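Putative tetR-family transcriptional regulator (Streptomyces coelicolor, PDB 3FIW) probably binds regulatory DNA as a TetR-family transcription factor, most likely acting as a repressor. Local coordinates at residues V41-V46 with A118-G123; W64-K69 with L73-Q78; R102-F107 with R159-C164. All coordinates share one frame; numbering follows the deposited sequence.

Contact 1. Residues V41-V46 with A118-G123; sequences VGLDGV and ARLHAG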
# COMPACT_ATOMS: atom_id res chain seq x y z
N VAL A 41 21.22 -2.23 -0.61
CA VAL A 41 21.32 -0.76 -0.48
C VAL A 41 19.96 -0.06 -0.36
O VAL A 41 19.90 1.14 -0.10
CB VAL A 41 22.18 -0.11 -1.64
CG1 VAL A 41 23.61 -0.64 -1.61
CG2 VAL A 41 21.53 -0.32 -3.03
N GLY A 42 18.88 -0.80 -0.55
CA GLY A 42 17.54 -0.20 -0.50
C GLY A 42 17.19 0.25 -1.89
O GLY A 42 18.10 0.46 -2.72
N LEU A 43 15.90 0.40 -2.17
CA LEU A 43 15.44 0.90 -3.47
C LEU A 43 16.04 2.27 -3.82
O LEU A 43 16.36 2.53 -4.98
CB LEU A 43 13.90 0.95 -3.53
CG LEU A 43 13.11 1.24 -4.81
CD1 LEU A 43 13.42 0.23 -5.95
CD2 LEU A 43 11.61 1.26 -4.56
N ASP A 44 16.15 3.14 -2.82
CA ASP A 44 16.68 4.49 -3.01
C ASP A 44 18.13 4.46 -3.43
O ASP A 44 18.57 5.40 -4.11
CB ASP A 44 16.52 5.31 -1.74
CG ASP A 44 15.09 5.84 -1.54
OD1 ASP A 44 14.22 5.69 -2.44
OD2 ASP A 44 14.85 6.45 -0.48
N GLY A 45 18.86 3.41 -3.05
CA GLY A 45 20.23 3.17 -3.59
C GLY A 45 20.45 2.39 -4.91
O GLY A 45 21.61 2.14 -5.31
N VAL A 46 19.39 2.00 -5.60
CA VAL A 46 19.55 1.21 -6.83
C VAL A 46 19.82 2.19 -7.98
O VAL A 46 19.06 3.16 -8.18
CB VAL A 46 18.31 0.29 -7.10
CG1 VAL A 46 18.44 -0.49 -8.38
CG2 VAL A 46 18.12 -0.67 -5.95
N ALA A 118 7.77 -4.03 -1.49
CA ALA A 118 6.44 -3.51 -1.89
C ALA A 118 6.48 -2.18 -2.65
O ALA A 118 5.69 -1.99 -3.56
CB ALA A 118 5.43 -3.51 -0.72
N ARG A 119 7.42 -1.29 -2.33
CA ARG A 119 7.67 -0.06 -3.12
C ARG A 119 8.15 -0.38 -4.52
O ARG A 119 7.79 0.30 -5.49
CB ARG A 119 8.70 0.87 -2.43
CG ARG A 119 8.17 1.60 -1.20
CD ARG A 119 9.29 2.39 -0.55
NE ARG A 119 9.97 3.20 -1.54
CZ ARG A 119 11.22 3.66 -1.44
NH1 ARG A 119 11.70 4.39 -2.43
NH2 ARG A 119 11.98 3.45 -0.37
N LEU A 120 8.97 -1.43 -4.63
CA LEU A 120 9.38 -1.90 -5.94
C LEU A 120 8.18 -2.35 -6.75
O LEU A 120 8.03 -1.98 -7.92
CB LEU A 120 10.41 -3.04 -5.80
CG LEU A 120 10.99 -3.62 -7.10
CD1 LEU A 120 11.99 -2.69 -7.78
CD2 LEU A 120 11.62 -5.00 -6.81
N HIS A 121 7.32 -3.18 -6.14
CA HIS A 121 6.12 -3.64 -6.81
C HIS A 121 5.20 -2.51 -7.25
O HIS A 121 4.88 -2.35 -8.45
CB HIS A 121 5.36 -4.55 -5.86
CG HIS A 121 4.29 -5.37 -6.51
ND1 HIS A 121 2.94 -5.11 -6.34
CD2 HIS A 121 4.36 -6.47 -7.30
CE1 HIS A 121 2.23 -6.02 -6.98
NE2 HIS A 121 3.06 -6.86 -7.57
N ALA A 122 4.79 -1.70 -6.27
CA ALA A 122 3.87 -0.55 -6.49
C ALA A 122 4.41 0.41 -7.55
O ALA A 122 3.66 0.91 -8.40
CB ALA A 122 3.56 0.18 -5.19
N GLY A 123 5.72 0.65 -7.50
CA GLY A 123 6.37 1.55 -8.45
C GLY A 123 6.41 1.11 -9.91
O GLY A 123 6.40 1.96 -10.82
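The R119 guanidinium meets the loop 41-46 in two ways: L43 lies over one of its faces, offset toward the rim, while the carboxylate of D44 stands at its edge. This is the junction between the two parts of a TetR-family subunit, where the turn leading from helix 27-41 into helix 48-55 of the DNA-binding part rests on helix 117-123 of the C-terminal part. The edge contact is a salt bridge, NH1 of R119 to OD1 of D44 at 2.8 Å, and the hydrogen bond within it is nearly straight, with an N-H...O angle of 170°. OD1 lies almost in the guanidinium plane, yet it is itself approached from above the carboxylate plane, and the two planes stand 64° apart. The arginine chain bends at chi3 (50°), which carries its end across the leucine toward the acid. Beneath the charged pair L43 does the apolar work with its two methyls divided between R119 and L120: CD2 packs against CB of R119 at 3.6 Å and reaches up to the guanidinium face. L120 is buried, and L35 and L38 of helix 27-41 pack on it, as do L73 and M76 of helix 69-79, so the loop leucine joins an apolar cluster that the partly exposed salt bridge borders. G42 leaves the helix with a positive phi, where a side chain would jam against the preceding carbonyl oxygen. OD2 of D116, just ahead of helix 117-123, accepts a hydrogen bond from the backbone N of L43. Across the segments the leucine tips come together with CD1 of L43 3.7 Å from CD1 of L120.

Contact 2. Residues W64-K69 with L73-Q78; sequences WYFRTK and LTAMAQ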
# COMPACT_ATOMS: atom_id res chain seq x y z
N TRP A 64 22.68 -1.78 -22.73
CA TRP A 64 22.24 -2.75 -23.72
C TRP A 64 21.19 -3.72 -23.18
O TRP A 64 20.43 -4.33 -23.97
CB TRP A 64 23.47 -3.49 -24.26
CG TRP A 64 24.44 -2.47 -24.85
CD1 TRP A 64 25.68 -2.11 -24.37
CD2 TRP A 64 24.18 -1.62 -25.98
NE1 TRP A 64 26.21 -1.10 -25.17
CE2 TRP A 64 25.31 -0.80 -26.16
CE3 TRP A 64 23.10 -1.48 -26.85
CZ2 TRP A 64 25.38 0.16 -27.17
CZ3 TRP A 64 23.19 -0.56 -27.87
CH2 TRP A 64 24.30 0.25 -28.02
N TYR A 65 21.18 -3.85 -21.86
CA TYR A 65 20.11 -4.54 -21.11
C TYR A 65 18.92 -3.64 -20.74
O TYR A 65 17.76 -4.04 -20.86
CB TYR A 65 20.67 -5.15 -19.82
CG TYR A 65 21.68 -6.22 -20.11
CD1 TYR A 65 21.28 -7.49 -20.55
CD2 TYR A 65 23.04 -5.95 -20.02
CE1 TYR A 65 22.23 -8.46 -20.85
CE2 TYR A 65 23.95 -6.88 -20.30
CZ TYR A 65 23.54 -8.13 -20.71
OH TYR A 65 24.49 -9.04 -21.02
N PHE A 66 19.22 -2.43 -20.25
CA PHE A 66 18.21 -1.55 -19.71
C PHE A 66 18.54 -0.17 -20.10
O PHE A 66 19.49 0.42 -19.60
CB PHE A 66 18.14 -1.69 -18.17
CG PHE A 66 17.84 -3.08 -17.74
CD1 PHE A 66 16.65 -3.70 -18.15
CD2 PHE A 66 18.75 -3.79 -16.99
CE1 PHE A 66 16.37 -5.02 -17.79
CE2 PHE A 66 18.47 -5.11 -16.60
CZ PHE A 66 17.29 -5.72 -17.02
N ARG A 67 17.75 0.33 -21.03
CA ARG A 67 18.02 1.60 -21.68
C ARG A 67 17.92 2.69 -20.63
O ARG A 67 18.64 3.70 -20.72
CB ARG A 67 16.98 1.82 -22.74
CG ARG A 67 17.39 2.53 -23.97
CD ARG A 67 16.14 2.96 -24.69
NE ARG A 67 16.21 2.73 -26.14
CZ ARG A 67 15.95 1.56 -26.74
NH1 ARG A 67 15.61 0.49 -26.03
NH2 ARG A 67 16.02 1.46 -28.07
N THR A 68 17.04 2.47 -19.64
CA THR A 68 16.71 3.45 -18.61
C THR A 68 16.61 2.78 -17.28
O THR A 68 16.44 1.58 -17.23
CB THR A 68 15.34 4.11 -18.89
OG1 THR A 68 14.39 3.07 -19.13
CG2 THR A 68 15.42 4.97 -20.14
N LYS A 69 16.73 3.55 -16.21
CA LYS A 69 16.47 3.10 -14.84
C LYS A 69 15.04 2.62 -14.70
O LYS A 69 14.80 1.60 -14.05
CB LYS A 69 16.69 4.24 -13.84
CG LYS A 69 16.81 3.78 -12.37
CD LYS A 69 16.37 4.93 -11.46
CE LYS A 69 17.11 4.99 -10.11
NZ LYS A 69 16.61 4.01 -9.10
N LEU A 73 14.10 -1.16 -13.14
CA LEU A 73 13.04 -1.38 -12.13
C LEU A 73 11.88 -2.31 -12.54
O LEU A 73 11.50 -3.17 -11.76
CB LEU A 73 12.49 -0.03 -11.64
CG LEU A 73 13.54 0.81 -10.88
CD1 LEU A 73 12.91 2.07 -10.38
CD2 LEU A 73 14.22 0.07 -9.71
N THR A 74 11.30 -2.09 -13.72
CA THR A 74 10.20 -2.89 -14.27
C THR A 74 10.62 -4.33 -14.30
O THR A 74 9.89 -5.18 -13.85
CB THR A 74 9.81 -2.40 -15.70
OG1 THR A 74 9.34 -1.06 -15.60
CG2 THR A 74 8.70 -3.23 -16.39
N ALA A 75 11.81 -4.60 -14.85
CA ALA A 75 12.43 -5.91 -14.87
C ALA A 75 12.66 -6.50 -13.49
O ALA A 75 12.45 -7.69 -13.32
CB ALA A 75 13.74 -5.89 -15.65
N MSE A 76 13.16 -5.69 -12.54
CA MSE A 76 13.35 -6.16 -11.18
C MSE A 76 12.00 -6.54 -10.55
O MSE A 76 11.90 -7.57 -9.89
CB MSE A 76 14.06 -5.10 -10.35
CG MSE A 76 15.54 -4.90 -10.68
SE MSE A 76 16.21 -3.26 -9.97
CE MSE A 76 15.89 -3.59 -8.06
N ALA A 77 10.96 -5.72 -10.79
CA ALA A 77 9.64 -5.93 -10.17
C ALA A 77 8.99 -7.24 -10.68
O ALA A 77 8.37 -7.97 -9.89
CB ALA A 77 8.73 -4.73 -10.44
N GLN A 78 9.16 -7.51 -11.98
CA GLN A 78 8.63 -8.69 -12.59
C GLN A 78 9.35 -9.93 -12.05
O GLN A 78 8.68 -10.89 -11.65
CB GLN A 78 8.72 -8.61 -14.12
CG GLN A 78 7.96 -9.78 -14.83
CD GLN A 78 6.43 -9.58 -14.78
OE1 GLN A 78 5.95 -8.45 -14.92
NE2 GLN A 78 5.68 -10.64 -14.61
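F66 holds its CG anti to its own carbonyl carbon (chi1 -59°), and this sends the ring out to A75, while L73 makes the same choice (chi1 -65°) and lays its branch beside the carbonyl of K69. At the far end of the phenylalanine, CE1 comes to 3.5 Å from CB of A75 and CZ follows at 3.8 Å. The methyl approaches the ring obliquely, and Y65 places its CB over one ring face, offset toward the rim. The small alanine lets the ring come close to helix 69-79. The second link is the i to i+4 hydrogen bond of the helix's first turn, L73 N to K69 O at 3.0 Å. It is nearly straight, and CG of L73 sits 3.5 Å from the same oxygen, so the leucine branch flanks the acceptor. T68 is the N-cap: its OG1 takes the backbone N-H of D71, fixing where the helix starts. NZ of K69 is hydrogen-bonded to the carbonyl oxygen of V46, tying the helix start to the turn before helix 48-55. F66 ends the predicted helix-turn-helix, and its ring is buried against R27, V30 and I31 of helix 27-41. From helix 69-79, M76 touches A34 of that same helix, while OE1 of Q78 takes the backbone N-H of T127 in the loop that follows helix 117-123.

Contact 3. Residues R102-F107 with R159-C164; sequences RNTRSF and RFTVGC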
# COMPACT_ATOMS: atom_id res chain seq x y z
N ARG A 102 -3.87 -18.96 2.08
CA ARG A 102 -2.55 -19.39 1.61
C ARG A 102 -2.01 -18.53 0.42
O ARG A 102 -0.84 -18.08 0.45
CB ARG A 102 -2.59 -20.89 1.29
CG ARG A 102 -1.23 -21.58 1.21
CD ARG A 102 -1.30 -23.08 0.79
NE ARG A 102 -2.45 -23.67 1.43
CZ ARG A 102 -3.40 -24.34 0.77
NH1 ARG A 102 -3.27 -24.54 -0.54
NH2 ARG A 102 -4.46 -24.83 1.44
N ASN A 103 -2.86 -18.28 -0.57
CA ASN A 103 -2.50 -17.39 -1.71
C ASN A 103 -2.06 -15.95 -1.34
O ASN A 103 -1.06 -15.39 -1.85
CB ASN A 103 -3.68 -17.32 -2.66
CG ASN A 103 -3.33 -16.63 -3.92
OD1 ASN A 103 -2.55 -17.16 -4.72
ND2 ASN A 103 -3.85 -15.44 -4.11
N THR A 104 -2.81 -15.34 -0.41
CA THR A 104 -2.50 -13.98 0.05
C THR A 104 -1.23 -14.00 0.92
O THR A 104 -0.39 -13.07 0.81
CB THR A 104 -3.66 -13.39 0.90
OG1 THR A 104 -4.86 -13.51 0.19
CG2 THR A 104 -3.45 -11.87 1.17
N ARG A 105 -1.12 -15.02 1.79
CA ARG A 105 0.14 -15.26 2.54
C ARG A 105 1.33 -15.43 1.60
O ARG A 105 2.42 -14.91 1.85
CB ARG A 105 0.05 -16.44 3.50
CG ARG A 105 -0.91 -16.25 4.70
CD ARG A 105 -1.16 -17.60 5.41
NE ARG A 105 -2.08 -17.38 6.51
CZ ARG A 105 -3.05 -18.22 6.91
NH1 ARG A 105 -3.26 -19.37 6.29
NH2 ARG A 105 -3.84 -17.86 7.95
N SER A 106 1.13 -16.11 0.49
CA SER A 106 2.21 -16.21 -0.49
C SER A 106 2.63 -14.84 -1.05
O SER A 106 3.83 -14.55 -1.19
CB SER A 106 1.87 -17.17 -1.64
OG SER A 106 2.98 -17.25 -2.54
N PHE A 107 1.63 -14.05 -1.45
CA PHE A 107 1.86 -12.74 -2.03
C PHE A 107 2.65 -11.84 -1.07
O PHE A 107 3.61 -11.18 -1.50
CB PHE A 107 0.53 -12.10 -2.38
CG PHE A 107 0.66 -10.80 -3.14
CD1 PHE A 107 1.42 -10.73 -4.32
CD2 PHE A 107 0.01 -9.64 -2.70
CE1 PHE A 107 1.48 -9.51 -5.03
CE2 PHE A 107 0.07 -8.46 -3.37
CZ PHE A 107 0.81 -8.39 -4.54
N ARG A 159 -4.57 -5.64 -2.58
CA ARG A 159 -4.38 -4.22 -2.26
C ARG A 159 -4.14 -4.02 -0.78
O ARG A 159 -3.28 -3.24 -0.36
CB ARG A 159 -5.60 -3.41 -2.77
CG ARG A 159 -5.59 -3.34 -4.29
CD ARG A 159 -6.83 -2.85 -4.91
NE ARG A 159 -6.59 -2.87 -6.35
CZ ARG A 159 -7.53 -2.64 -7.27
NH1 ARG A 159 -8.76 -2.33 -6.89
NH2 ARG A 159 -7.25 -2.73 -8.58
N PHE A 160 -4.90 -4.75 0.04
CA PHE A 160 -4.61 -4.78 1.47
C PHE A 160 -3.17 -5.23 1.77
O PHE A 160 -2.48 -4.59 2.57
CB PHE A 160 -5.68 -5.62 2.21
CG PHE A 160 -5.29 -6.05 3.61
CD1 PHE A 160 -5.32 -5.16 4.67
CD2 PHE A 160 -4.89 -7.37 3.86
CE1 PHE A 160 -4.97 -5.56 5.95
CE2 PHE A 160 -4.52 -7.77 5.14
CZ PHE A 160 -4.59 -6.90 6.16
N THR A 161 -2.72 -6.31 1.15
CA THR A 161 -1.32 -6.80 1.38
C THR A 161 -0.25 -5.78 0.98
O THR A 161 0.77 -5.56 1.72
CB THR A 161 -1.05 -8.12 0.65
OG1 THR A 161 -2.11 -9.08 0.89
CG2 THR A 161 0.31 -8.70 1.03
N VAL A 162 -0.46 -5.10 -0.14
CA VAL A 162 0.49 -4.03 -0.53
C VAL A 162 0.60 -2.98 0.57
O VAL A 162 1.68 -2.63 1.05
CB VAL A 162 0.14 -3.46 -1.93
CG1 VAL A 162 1.01 -2.21 -2.30
CG2 VAL A 162 0.41 -4.51 -2.93
N GLY A 163 -0.55 -2.50 1.02
CA GLY A 163 -0.56 -1.49 2.05
C GLY A 163 0.05 -2.01 3.32
O GLY A 163 0.80 -1.27 3.99
N CYS A 164 -0.25 -3.26 3.69
CA CYS A 164 0.40 -3.85 4.89
C CYS A 164 1.92 -3.89 4.81
O CYS A 164 2.65 -3.43 5.75
CB CYS A 164 -0.10 -5.28 5.10
SG CYS A 164 -1.76 -5.40 5.77
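The chi1 of F107 (-173°) sets CG opposite the backbone N and swings the ring from CB on helix 96-112 across to helix 147-170. Along one side of that ring CD2 meets T161, with CB at 3.8 Å and CG2 at 3.9 Å, the threonine CB standing at the ring edge near its plane. One atom farther out, CE2 reaches CG2 of V162 at 4.0 Å, this methyl coming in obliquely. At the tip CZ lies against H121 of helix 117-123, whose ring packs edge-to-face with the phenylalanine. With only an alanine here, a gap is likely to open beside T161 and V162, and the H121 ring would lose its aromatic partner. Nearer the start of the segment, CG2 of T104 comes to 3.1 Å from OG1 of T161, a close approach of methyl to hydroxyl. Both threonine hydroxyls bond to carbonyls one turn back in their own helices, OG1 of T161 to A157 and OG1 of T104 to F100, so the oxygen facing the T104 methyl has its polar partner within its own helix. F193 of the second subunit packs on both threonines, while R159 forms a salt bridge with E167 of that subunit. The two helix segments run the same way, 35° apart with axes 10.1 Å from each other at closest approach, an arrangement belonging to the all-helical C-terminal domain of TetR-family regulators, here beside the dimer interface.

Contacts 1 and 2 lie 13 Å apart between centres and touch directly: L43 packs on L73, and V46 on M76. Contact 2 closes wholly within the span between the two segments of contact 1. Contact 3 sits deeper in the C-terminal part, its centre 18 Å from that of contact 1; its segments alternate with those of contact 1 along the chain, since helix 96-112 precedes helix 117-123 and helix 147-170 follows it. Contacts 2 and 3 do not touch, with centres 24 Å apart. Helix 117-123 lies between them and touches both, contact 2 through L120 and contact 3 through H121, and so links the dimer-forming part with the DNA-binding part.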